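Local coordinates for secreted protein (Streptomyces lividans TK24, PDB 5LXZ), which probably acts as a copper-radical oxidase of family AA5, related to galactose oxidase, with copper bound at two sites, at residues P358-E363 with K576-S581; I412-S417 with G593-A598; L568-P573 with Y584-T589. The protein carries 1 engineered substitution. All coordinates share one frame; numbering follows the deposited sequence.

Contact 1: residues P358-E363 with K576-S581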
loop_
_atom_site.group_PDB
_atom_site.type_symbol
_atom_site.label_atom_id
_atom_site.label_comp_id
_atom_site.label_asym_id
_atom_site.label_seq_id
_atom_site.Cartn_x
_atom_site.Cartn_y
_atom_site.Cartn_z
ATOM N N PRO A 358 -2.840 15.095 9.822
ATOM C CA PRO A 358 -2.900 16.501 9.483
ATOM C C PRO A 358 -2.704 17.357 10.736
ATOM O O PRO A 358 -3.229 16.977 11.790
ATOM C CB PRO A 358 -4.307 16.649 8.895
ATOM C CG PRO A 358 -5.112 15.594 9.493
ATOM C CD PRO A 358 -4.172 14.459 9.819
ATOM N N PRO A 359 -1.965 18.477 10.701
ATOM C CA PRO A 359 -1.148 18.909 9.584
ATOM C C PRO A 359 0.187 18.204 9.559
ATOM O O PRO A 359 0.763 17.904 10.605
ATOM C CB PRO A 359 -0.951 20.399 9.863
ATOM C CG PRO A 359 -0.924 20.475 11.357
ATOM C CD PRO A 359 -1.876 19.411 11.853
ATOM N N ALA A 360 0.714 17.999 8.351
ATOM C CA ALA A 360 1.965 17.302 8.148
ATOM C C ALA A 360 3.152 17.939 8.835
ATOM O O ALA A 360 4.112 17.265 9.163
ATOM C CB ALA A 360 2.249 17.150 6.673
ATOM N N GLN A 361 3.067 19.241 9.082
ATOM C CA GLN A 361 4.105 19.904 9.851
ATOM C C GLN A 361 4.426 19.209 11.176
ATOM O O GLN A 361 5.572 19.272 11.629
ATOM C CB GLN A 361 3.693 21.351 10.167
ATOM C CG GLN A 361 3.879 22.273 8.985
ATOM C CD GLN A 361 2.647 22.452 8.100
ATOM O OE1 GLN A 361 1.739 21.609 8.036
ATOM N NE2 GLN A 361 2.586 23.617 7.436
ATOM N N ASP A 362 3.413 18.624 11.811
ATOM C CA ASP A 362 3.606 18.076 13.161
ATOM C C ASP A 362 4.381 16.769 13.181
ATOM O O ASP A 362 4.851 16.364 14.240
ATOM C CB ASP A 362 2.263 17.929 13.844
ATOM C CG ASP A 362 1.581 19.273 14.111
ATOM O OD1 ASP A 362 2.178 20.364 13.919
ATOM O OD2 ASP A 362 0.405 19.216 14.484
ATOM N N GLU A 363 4.514 16.084 12.038
ATOM C CA GLU A 363 5.287 14.822 11.947
ATOM C C GLU A 363 4.776 13.776 12.907
ATOM O O GLU A 363 5.558 13.016 13.477
ATOM C CB GLU A 363 6.795 15.057 12.120
ATOM C CG GLU A 363 7.341 16.134 11.208
ATOM C CD GLU A 363 8.850 16.042 11.013
ATOM O OE1 GLU A 363 9.331 15.128 10.258
ATOM O OE2 GLU A 363 9.553 16.929 11.611
ATOM N N LYS A 576 11.250 21.303 0.844
ATOM C CA LYS A 576 10.908 20.254 -0.094
ATOM C C LYS A 576 10.674 18.893 0.565
ATOM O O LYS A 576 10.045 18.037 -0.025
ATOM C CB LYS A 576 12.041 20.175 -1.131
ATOM C CG LYS A 576 11.807 19.289 -2.333
ATOM C CD LYS A 576 12.958 19.462 -3.364
ATOM C CE LYS A 576 12.952 18.392 -4.419
ATOM N NZ LYS A 576 11.816 18.530 -5.338
ATOM N N ASN A 577 11.175 18.712 1.767
ATOM C CA ASN A 577 10.876 17.479 2.489
ATOM C C ASN A 577 9.467 17.481 3.046
ATOM O O ASN A 577 8.977 16.417 3.399
ATOM C CB ASN A 577 11.851 17.226 3.614
ATOM C CG ASN A 577 13.282 17.009 3.152
ATOM O OD1 ASN A 577 13.508 16.624 2.015
ATOM N ND2 ASN A 577 14.244 17.285 4.021
ATOM N N LEU A 578 8.862 18.639 3.246
ATOM C CA LEU A 578 7.521 18.787 3.708
ATOM C C LEU A 578 6.562 18.917 2.527
ATOM O O LEU A 578 5.594 18.163 2.395
ATOM C CB LEU A 578 7.428 20.039 4.609
ATOM C CG LEU A 578 6.023 20.432 5.085
ATOM C CD1 LEU A 578 5.373 19.320 5.921
ATOM C CD2 LEU A 578 6.064 21.779 5.788
ATOM N N VAL A 579 6.766 19.948 1.717
ATOM C CA VAL A 579 5.945 20.238 0.563
ATOM C C VAL A 579 6.676 19.661 -0.637
ATOM O O VAL A 579 7.435 20.343 -1.304
ATOM C CB VAL A 579 5.687 21.735 0.375
ATOM C CG1 VAL A 579 4.642 21.919 -0.681
ATOM C CG2 VAL A 579 5.249 22.384 1.687
ATOM N N GLN A 580 6.510 18.363 -0.864
ATOM C CA GLN A 580 7.131 17.690 -2.024
ATOM C C GLN A 580 6.623 18.404 -3.296
ATOM O O GLN A 580 5.447 18.784 -3.366
ATOM C CB GLN A 580 6.741 16.200 -2.004
ATOM C CG GLN A 580 7.288 15.488 -0.764
ATOM C CD GLN A 580 6.633 14.131 -0.486
ATOM O OE1 GLN A 580 5.414 13.979 -0.559
ATOM N NE2 GLN A 580 7.454 13.129 -0.196
ATOM N N SER A 581 7.488 18.516 -4.296
ATOM C CA SER A 581 7.038 19.088 -5.551
ATOM C C SER A 581 5.970 18.194 -6.190
ATOM O O SER A 581 5.980 16.962 -6.074
ATOM C CB SER A 581 8.204 19.187 -6.472
ATOM O OG SER A 581 9.181 20.034 -5.923
#
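L578 puts both of its methyls against A360 and Q361, and the contact between the two loops is almost entirely apolar. CD1 meets the CB of A360 at 3.9 Å and lies equally close to the backbone N of Q361. The other branch, CD2, rests against the aliphatic start of the glutamine, 3.9 Å from Q361 CG, with the two side chains running at a slant to each other. L578 has CG anti to its backbone N (chi1 174°), which carries the fork out from its loop so that one prong falls on each of the two neighbours.

Hydrogen bonds act within and around the contact. P359 follows a cis peptide, and the chain then winds into a short 3-10 turn in which D362 N binds P359 O at 3.0 Å and E363 N binds A360 O at 3.1 Å, and the turn places A360 CB and the aliphatic part of Q361 side by side facing L578. The Q361 chain bends at chi2 (93°), and its amide NE2 binds the carbonyl O of A558 on strand 556-564. The methylene CG lies beside the leucine while the amide is engaged elsewhere. The L578 carbonyl accepts from R555.

Residues 358-363 connect the first two strands of a four-stranded antiparallel propeller blade, and 576-581 belong to the loop before strand 582-590 of the early-set domain. The arrangement is that of a propeller loop docked on the C-terminal beta-sandwich, as in galactose oxidase.

Contact 2: residues I412-S417 with G593-A598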
loop_
_atom_site.group_PDB
_atom_site.type_symbol
_atom_site.label_atom_id
_atom_site.label_comp_id
_atom_site.label_asym_id
_atom_site.label_seq_id
_atom_site.Cartn_x
_atom_site.Cartn_y
_atom_site.Cartn_z
ATOM N N ILE A 412 -7.139 11.201 4.857
ATOM C CA ILE A 412 -7.133 12.532 5.453
ATOM C C ILE A 412 -8.210 13.392 4.801
ATOM O O ILE A 412 -8.376 13.375 3.576
ATOM C CB ILE A 412 -5.783 13.205 5.233
ATOM C CG1 ILE A 412 -4.655 12.398 5.910
ATOM C CG2 ILE A 412 -5.801 14.629 5.739
ATOM C CD1 ILE A 412 -3.290 12.883 5.463
ATOM N N LEU A 413 -8.993 14.107 5.611
ATOM C CA LEU A 413 -9.994 15.048 5.114
ATOM C C LEU A 413 -9.530 16.488 5.313
ATOM O O LEU A 413 -8.680 16.757 6.165
ATOM C CB LEU A 413 -11.319 14.861 5.883
ATOM C CG LEU A 413 -12.260 13.772 5.333
ATOM C CD1 LEU A 413 -11.647 12.457 5.018
ATOM C CD2 LEU A 413 -13.470 13.609 6.262
ATOM N N PRO A 414 -10.139 17.422 4.572
ATOM C CA PRO A 414 -9.684 18.817 4.615
ATOM C C PRO A 414 -9.941 19.618 5.879
ATOM O O PRO A 414 -9.390 20.722 6.017
ATOM C CB PRO A 414 -10.352 19.450 3.400
ATOM C CG PRO A 414 -11.491 18.604 3.116
ATOM C CD PRO A 414 -11.113 17.205 3.498
ATOM N N ASP A 415 -10.719 19.069 6.798
ATOM C CA ASP A 415 -10.932 19.689 8.093
ATOM C C ASP A 415 -9.974 19.175 9.176
ATOM O O ASP A 415 -10.159 19.471 10.351
ATOM C CB ASP A 415 -12.383 19.526 8.534
ATOM C CG ASP A 415 -12.768 18.092 8.772
ATOM O OD1 ASP A 415 -11.999 17.168 8.420
ATOM O OD2 ASP A 415 -13.853 17.858 9.331
ATOM N N ASP A 416 -8.978 18.368 8.776
ATOM C CA ASP A 416 -7.989 17.737 9.673
ATOM C C ASP A 416 -8.483 16.474 10.349
ATOM O O ASP A 416 -7.714 15.841 11.112
ATOM C CB ASP A 416 -7.366 18.666 10.694
ATOM C CG ASP A 416 -6.662 19.829 10.084
ATOM O OD1 ASP A 416 -6.150 19.729 8.955
ATOM O OD2 ASP A 416 -6.551 20.887 10.761
ATOM N N SER A 417 -9.704 16.056 10.084
ATOM C CA SER A 417 -10.117 14.717 10.462
ATOM C C SER A 417 -9.522 13.657 9.536
ATOM O O SER A 417 -9.052 13.962 8.446
ATOM C CB SER A 417 -11.641 14.615 10.545
ATOM O OG SER A 417 -12.276 14.630 9.309
ATOM N N GLY A 593 -16.278 24.470 10.067
ATOM C CA GLY A 593 -15.584 23.254 9.622
ATOM C C GLY A 593 -16.001 22.769 8.245
ATOM O O GLY A 593 -15.714 21.624 7.877
ATOM N N THR A 594 -16.635 23.634 7.466
ATOM C CA THR A 594 -17.114 23.265 6.133
ATOM C C THR A 594 -16.065 23.639 5.089
ATOM O O THR A 594 -15.637 24.788 5.006
ATOM C CB THR A 594 -18.425 23.974 5.789
ATOM O OG1 THR A 594 -19.351 23.711 6.844
ATOM C CG2 THR A 594 -18.987 23.472 4.510
ATOM N N PRO A 595 -15.599 22.662 4.290
ATOM C CA PRO A 595 -14.592 22.940 3.272
ATOM C C PRO A 595 -15.152 23.387 1.949
ATOM O O PRO A 595 -16.249 22.957 1.547
ATOM C CB PRO A 595 -13.916 21.581 3.109
ATOM C CG PRO A 595 -15.032 20.599 3.320
ATOM C CD PRO A 595 -15.938 21.227 4.354
ATOM N N SER A 596 -14.437 24.254 1.271
ATOM C CA SER A 596 -14.662 24.499 -0.137
ATOM C C SER A 596 -14.426 23.253 -0.953
ATOM O O SER A 596 -13.915 22.234 -0.443
ATOM C CB SER A 596 -13.706 25.572 -0.626
ATOM O OG SER A 596 -12.361 25.130 -0.571
ATOM N N LYS A 597 -14.837 23.285 -2.204
ATOM C CA LYS A 597 -14.262 22.391 -3.186
ATOM C C LYS A 597 -12.835 22.810 -3.401
ATOM O O LYS A 597 -12.506 23.991 -3.283
ATOM C CB LYS A 597 -15.035 22.431 -4.481
ATOM C CG LYS A 597 -16.489 21.980 -4.309
ATOM C CD LYS A 597 -17.205 21.940 -5.633
ATOM C CE LYS A 597 -18.654 21.590 -5.399
ATOM N NZ LYS A 597 -19.384 21.555 -6.693
ATOM N N ALA A 598 -11.971 21.859 -3.786
ATOM C CA ALA A 598 -10.583 22.185 -3.952
ATOM C C ALA A 598 -10.243 22.889 -5.235
ATOM O O ALA A 598 -10.844 22.603 -6.268
ATOM C CB ALA A 598 -9.741 20.901 -3.832
HETATM O O HOH W 1 -15.524 19.787 9.884
#
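P595 and P414 meet ring against ring, slanted to each other, with P414 CG 3.8 Å from P595 CB and 4.1 Å from P595 CG. Both rings are buried, and Y503 packs against each of them from outside the two segments. P414 sits at the second position of a type I turn from L413 to D416, closed by D416 N on L413 O at 3.1 Å, and this turn presents its ring to the facing loop.

D415, the third residue of the turn, works at the outer end of the contact. Its CB makes a plain van der Waals contact with the carbonyl O of G593 at 4.0 Å; the polar link is made by a water, which donates to D415 OD2 at 2.6 Å and to G593 O at 2.7 Å. The other carboxylate oxygen turns back on its own loop. OD1 receives the hydroxyl of S417 on its syn lone pair, at 2.7 Å from OG, and the backbone S417 N from above the carboxylate plane, at 3.0 Å with an N-H...O angle of 156°. Two protein donors and the water thus fix the rotation of the carboxylate. Replacing D415 by alanine is likely to leave S417 N and OG without this acceptor and to cost the bridging water one of its two partners.

G593 adopts a backbone conformation (phi 84°, psi 17°) in which a side chain would collide with the carbonyl O of the residue before, so glycine suits this position. Next along the turn, D416 forms salt bridges with R539 and K537 of the early-set domain. The motif is an Asx turn set into the hairpin loop between strands 409-412 and 418-421, where a Kelch blade of the propeller abuts the C-terminal domain.

Contact 3: residues L568-P573 with Y584-T589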
loop_
_atom_site.group_PDB
_atom_site.type_symbol
_atom_site.label_atom_id
_atom_site.label_comp_id
_atom_site.label_asym_id
_atom_site.label_seq_id
_atom_site.Cartn_x
_atom_site.Cartn_y
_atom_site.Cartn_z
ATOM N N LEU A 568 -8.228 35.980 -0.904
ATOM C CA LEU A 568 -7.546 35.131 0.042
ATOM C C LEU A 568 -6.139 34.894 -0.479
ATOM O O LEU A 568 -5.972 34.328 -1.551
ATOM C CB LEU A 568 -8.299 33.822 0.137
ATOM C CG LEU A 568 -7.767 32.932 1.241
ATOM C CD1 LEU A 568 -8.202 33.403 2.624
ATOM C CD2 LEU A 568 -8.228 31.509 1.032
ATOM N N THR A 569 -5.141 35.348 0.271
ATOM C CA THR A 569 -3.726 35.144 -0.102
ATOM C C THR A 569 -3.188 34.041 0.776
ATOM O O THR A 569 -3.252 34.130 1.975
ATOM C CB THR A 569 -2.926 36.413 0.075
ATOM O OG1 THR A 569 -3.499 37.359 -0.837
ATOM C CG2 THR A 569 -1.473 36.213 -0.266
ATOM N N VAL A 570 -2.597 33.036 0.161
ATOM C CA VAL A 570 -2.045 31.895 0.905
ATOM C C VAL A 570 -0.554 31.833 0.665
ATOM O O VAL A 570 -0.087 32.253 -0.381
ATOM C CB VAL A 570 -2.714 30.573 0.476
ATOM C CG1 VAL A 570 -4.215 30.675 0.596
ATOM C CG2 VAL A 570 -2.357 30.177 -0.942
ATOM N N THR A 571 0.175 31.268 1.618
ATOM C CA THR A 571 1.629 31.135 1.479
ATOM C C THR A 571 1.991 29.673 1.719
ATOM O O THR A 571 1.610 29.098 2.703
ATOM C CB THR A 571 2.369 32.067 2.465
ATOM O OG1 THR A 571 1.938 33.430 2.223
ATOM C CG2 THR A 571 3.867 32.016 2.287
ATOM N N VAL A 572 2.739 29.113 0.785
ATOM C CA VAL A 572 3.160 27.732 0.871
ATOM C C VAL A 572 4.365 27.663 1.800
ATOM O O VAL A 572 5.315 28.422 1.646
ATOM C CB VAL A 572 3.512 27.196 -0.534
ATOM C CG1 VAL A 572 4.010 25.757 -0.460
ATOM C CG2 VAL A 572 2.288 27.227 -1.440
ATOM N N PRO A 573 4.378 26.691 2.719
ATOM C CA PRO A 573 5.523 26.555 3.596
ATOM C C PRO A 573 6.819 26.236 2.848
ATOM O O PRO A 573 6.799 25.709 1.744
ATOM C CB PRO A 573 5.171 25.326 4.439
ATOM C CG PRO A 573 3.730 25.303 4.469
ATOM C CD PRO A 573 3.244 25.880 3.177
ATOM N N TYR A 584 -1.289 19.480 -5.790
ATOM C CA TYR A 584 -2.020 19.407 -4.572
ATOM C C TYR A 584 -3.418 19.954 -4.766
ATOM O O TYR A 584 -3.633 20.881 -5.551
ATOM C CB TYR A 584 -1.383 20.263 -3.502
ATOM C CG TYR A 584 -0.049 19.776 -2.979
ATOM C CD1 TYR A 584 1.120 20.022 -3.690
ATOM C CD2 TYR A 584 0.043 19.065 -1.791
ATOM C CE1 TYR A 584 2.331 19.564 -3.233
ATOM C CE2 TYR A 584 1.261 18.620 -1.318
ATOM C CZ TYR A 584 2.400 18.841 -2.038
ATOM O OH TYR A 584 3.614 18.404 -1.543
ATOM N N MET A 585 -4.356 19.409 -3.991
ATOM C CA MET A 585 -5.655 20.037 -3.760
ATOM C C MET A 585 -5.549 21.091 -2.698
ATOM O O MET A 585 -5.068 20.810 -1.601
ATOM C CB MET A 585 -6.666 19.019 -3.324
ATOM C CG MET A 585 -7.109 18.057 -4.410
ATOM S SD MET A 585 -8.249 16.800 -3.813
ATOM C CE MET A 585 -7.192 15.734 -2.833
ATOM N N MET A 586 -6.020 22.320 -2.958
ATOM C CA MET A 586 -6.094 23.311 -1.919
ATOM C C MET A 586 -7.537 23.480 -1.491
ATOM O O MET A 586 -8.393 23.851 -2.303
ATOM C CB MET A 586 -5.506 24.654 -2.338
ATOM C CG MET A 586 -5.289 25.552 -1.123
ATOM S SD MET A 586 -4.797 27.208 -1.589
ATOM C CE MET A 586 -6.348 27.918 -2.115
ATOM N N PHE A 587 -7.778 23.241 -0.219
ATOM C CA PHE A 587 -9.102 23.394 0.390
ATOM C C PHE A 587 -9.044 24.536 1.401
ATOM O O PHE A 587 -8.074 24.679 2.164
ATOM C CB PHE A 587 -9.506 22.144 1.180
ATOM C CG PHE A 587 -9.838 20.951 0.343
ATOM C CD1 PHE A 587 -11.129 20.706 -0.092
ATOM C CD2 PHE A 587 -8.851 19.980 0.060
ATOM C CE1 PHE A 587 -11.442 19.547 -0.812
ATOM C CE2 PHE A 587 -9.168 18.850 -0.650
ATOM C CZ PHE A 587 -10.442 18.600 -1.044
ATOM N N VAL A 588 -10.122 25.319 1.470
ATOM C CA VAL A 588 -10.266 26.283 2.556
ATOM C C VAL A 588 -11.454 25.854 3.383
ATOM O O VAL A 588 -12.473 25.421 2.820
ATOM C CB VAL A 588 -10.370 27.739 2.044
ATOM C CG1 VAL A 588 -9.193 28.021 1.111
ATOM C CG2 VAL A 588 -11.698 28.043 1.346
ATOM N N THR A 589 -11.355 25.978 4.687
ATOM C CA THR A 589 -12.417 25.537 5.555
ATOM C C THR A 589 -12.809 26.689 6.463
ATOM O O THR A 589 -11.939 27.402 6.986
ATOM C CB THR A 589 -11.938 24.314 6.340
ATOM O OG1 THR A 589 -11.673 23.250 5.392
ATOM C CG2 THR A 589 -12.957 23.825 7.285
#
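L568 faces V588 and V570 faces M586 across two strands that make no backbone bonds to each other, their CA atoms 9.6 Å apart in the first pair and 9.9 Å in the second. Such spacing belongs to layers stacked face to face rather than to neighbours in a sheet. Along the sheet, strands 567-571 and 582-590 are separated by 535-541 and 556-564, and the sheet curls round to bring them opposite each other. The register falls on every second residue of each strand and runs in opposite senses along the two.

In the first pair a single methyl of each residue makes contact: L568 CD2 reaches V588 CG1 at 3.6 Å, the two side chains lying alongside each other and pointing in opposite directions. The leucine's CG is anti to the backbone N (chi1 -172°), which carries the branch toward the facing strand.

The second pair is met by sulfur. M586 is extended through its first two torsions (chi1 -166°, chi2 -173°), which carries SD out to the branched end of V570, crossing it at a slant, 3.9 Å from CG2 and 4.1 Å from CG1; the bend at chi3 turns only the terminal CE aside. F527 touches both V570 and M586, while V538 adds to V570 and L540 to M586. T569 and T571 turn to the other side of their strand, where their hydroxyls bond to T526 and S524.

All four touching residues are buried, and what passes between them is aliphatic carbon and a thioether. The two layers are therefore held here by dispersion and the exclusion of water, as expected inside the beta-sandwich of an early-set domain.

In the fold
The three contacts adjoin one another where the early-set domain meets the propeller. Contacts 1 and 2 join the two domains through different blades, their centres about 17 Å apart, and P358 CG of one lies 3.1 Å from D416 O of the other. Contact 3, inside the sandwich, is centred about 14 Å from contact 1 and 12 Å from contact 2. Q361 NE2 touches P573 CG at 3.6 Å. A probable hydrogen bond joins S596 N to V588 O at 2.8 Å. P414 also packs on F587. None of these segments supplies a copper ligand, although the same early-set domain contributes H548 to the copper site completed by Y248, Y460 and H461.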